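Local coordinates for putative amino acid binding protein (Streptococcus mutans, PDB 4C0R) that probably serves as the substrate-binding protein that captures glutathione for import through the cystine ABC transporter TcyBC, at residues K126-H131 and V136-T141. Sequence-based numbering, arbitrary orientation.
Sequences KFNKNH and VKLNFT
Asn128 turns its CG anti to its own carbonyl carbon (chi1 -78°), and the small second torsion of -15° presents the whole amide to the backbone of Val136. Both ends of the amide are used. OD1 of Asn128 accepts the N-H of Val136 at 2.8 Å, from a donor tilted out of the carbonyl plane. ND2 of Asn128 gives a hydrogen to Val136 O at 3.1 Å, arriving in the carbonyl plane on a lone pair. Two bonds to one residue fix the amide's rotation and satisfy polar groups that are buried here. The CG2 methyl of Val136 meets the Phe127 ring obliquely, 3.8 Å from CD1 of Phe127. CD1 of Leu138 lies 4.0 Å from Asn128 ND2. The Phe127 ring is backed by His131, whose ND1 sits over one ring face and donates to Phe127 O at 2.9 Å, tying the residue just past the helix back to a carbonyl of its last turn. Tyr104 meets Phe127 edge-to-face, and Leu138 also rests on Leu124 of the same helix. Asn128 thus links the last turn of helix 120-130 to Val136, just before strand 137-140, which pairs in parallel with strand 111-114: a beta-alpha-beta crossover within a family 3 solute-binding protein.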
loop_
_atom_site.group_PDB
_atom_site.type_symbol
_atom_site.label_atom_id
_atom_site.label_comp_id
_atom_site.label_asym_id
_atom_site.label_seq_id
_atom_site.Cartn_x
_atom_site.Cartn_y
_atom_site.Cartn_z
ATOM N N LYS A 126 1.951 8.205 17.631
ATOM C CA LYS A 126 1.170 7.741 18.788
ATOM C C LYS A 126 2.008 6.933 19.743
ATOM O O LYS A 126 1.888 7.047 20.958
ATOM C CB LYS A 126 -0.070 6.974 18.366
ATOM C CG LYS A 126 -0.802 6.334 19.511
ATOM N N PHE A 127 2.858 6.074 19.201
ATOM C CA PHE A 127 3.718 5.278 20.045
ATOM C C PHE A 127 4.614 6.209 20.860
ATOM O O PHE A 127 4.891 5.975 22.046
ATOM C CB PHE A 127 4.599 4.365 19.185
ATOM C CG PHE A 127 5.567 3.537 19.977
ATOM C CD1 PHE A 127 6.801 4.034 20.340
ATOM C CD2 PHE A 127 5.211 2.243 20.388
ATOM C CE1 PHE A 127 7.685 3.236 21.095
ATOM C CE2 PHE A 127 6.066 1.473 21.121
ATOM C CZ PHE A 127 7.313 1.977 21.478
ATOM N N ASN A 128 5.092 7.278 20.244
ATOM C CA ASN A 128 5.995 8.142 20.953
ATOM C C ASN A 128 5.274 8.924 22.055
ATOM O O ASN A 128 5.859 9.180 23.114
ATOM C CB ASN A 128 6.723 9.061 19.990
ATOM C CG ASN A 128 7.846 8.351 19.271
ATOM O OD1 ASN A 128 8.250 7.258 19.685
ATOM N ND2 ASN A 128 8.413 9.000 18.258
ATOM N N LYS A 129 4.012 9.280 21.841
ATOM C CA LYS A 129 3.244 9.915 22.920
ATOM C C LYS A 129 3.143 8.985 24.134
ATOM O O LYS A 129 3.122 9.462 25.272
ATOM C CB LYS A 129 1.851 10.361 22.427
ATOM N N ASN A 130 3.123 7.674 23.904
ATOM C CA ASN A 130 3.046 6.651 24.973
ATOM C C ASN A 130 4.365 6.254 25.562
ATOM O O ASN A 130 4.392 5.556 26.590
ATOM C CB ASN A 130 2.446 5.324 24.470
ATOM C CG ASN A 130 1.009 5.386 24.303
ATOM O OD1 ASN A 130 0.512 6.407 23.869
ATOM N ND2 ASN A 130 0.282 4.302 24.651
ATOM N N HIS A 131 5.456 6.619 24.900
ATOM C CA HIS A 131 6.791 6.244 25.335
ATOM C C HIS A 131 7.680 7.453 25.245
ATOM O O HIS A 131 8.733 7.404 24.626
ATOM C CB HIS A 131 7.347 5.132 24.453
ATOM C CG HIS A 131 6.558 3.867 24.521
ATOM N ND1 HIS A 131 5.396 3.668 23.804
ATOM C CD2 HIS A 131 6.762 2.736 25.234
ATOM C CE1 HIS A 131 4.921 2.464 24.071
ATOM N NE2 HIS A 131 5.736 1.876 24.929
ATOM N N VAL A 136 10.970 6.470 19.633
ATOM C CA VAL A 136 11.522 6.073 18.379
ATOM C C VAL A 136 12.021 7.320 17.690
ATOM O O VAL A 136 11.345 8.332 17.713
ATOM C CB VAL A 136 10.421 5.438 17.499
ATOM C CG1 VAL A 136 10.926 5.088 16.098
ATOM C CG2 VAL A 136 9.896 4.213 18.150
ATOM N N LYS A 137 13.208 7.240 17.141
ATOM C CA LYS A 137 13.784 8.325 16.378
ATOM C C LYS A 137 13.246 8.200 14.942
ATOM O O LYS A 137 13.647 7.275 14.228
ATOM C CB LYS A 137 15.293 8.173 16.366
ATOM N N LEU A 138 12.391 9.138 14.530
ATOM C CA LEU A 138 11.796 9.117 13.191
ATOM C C LEU A 138 12.627 9.916 12.220
ATOM O O LEU A 138 12.853 11.096 12.442
ATOM C CB LEU A 138 10.385 9.700 13.207
ATOM C CG LEU A 138 9.405 9.024 14.150
ATOM C CD1 LEU A 138 8.158 9.853 14.313
ATOM C CD2 LEU A 138 9.070 7.637 13.565
ATOM N N ASN A 139 13.110 9.271 11.165
ATOM C CA ASN A 139 13.872 9.938 10.139
ATOM C C ASN A 139 13.048 9.961 8.876
ATOM O O ASN A 139 12.902 8.933 8.198
ATOM C CB ASN A 139 15.151 9.177 9.913
ATOM C CG ASN A 139 15.989 9.101 11.177
ATOM O OD1 ASN A 139 15.866 8.169 12.021
ATOM N ND2 ASN A 139 16.852 10.101 11.333
ATOM N N PHE A 140 12.494 11.125 8.586
ATOM C CA PHE A 140 11.682 11.312 7.402
ATOM C C PHE A 140 12.592 11.264 6.185
ATOM O O PHE A 140 13.666 11.861 6.163
ATOM C CB PHE A 140 10.897 12.632 7.482
ATOM C CG PHE A 140 9.729 12.573 8.415
ATOM C CD1 PHE A 140 9.897 12.750 9.772
ATOM C CD2 PHE A 140 8.472 12.243 7.957
ATOM C CE1 PHE A 140 8.834 12.638 10.625
ATOM C CE2 PHE A 140 7.444 12.151 8.791
ATOM C CZ PHE A 140 7.604 12.344 10.130
ATOM N N THR A 141 12.186 10.515 5.163
ATOM C CA THR A 141 12.997 10.287 3.979
ATOM C C THR A 141 12.104 10.468 2.752
ATOM O O THR A 141 10.867 10.418 2.851
ATOM C CB THR A 141 13.591 8.801 3.937
ATOM O OG1 THR A 141 14.463 8.623 2.828
ATOM C CG2 THR A 141 12.490 7.736 3.857
#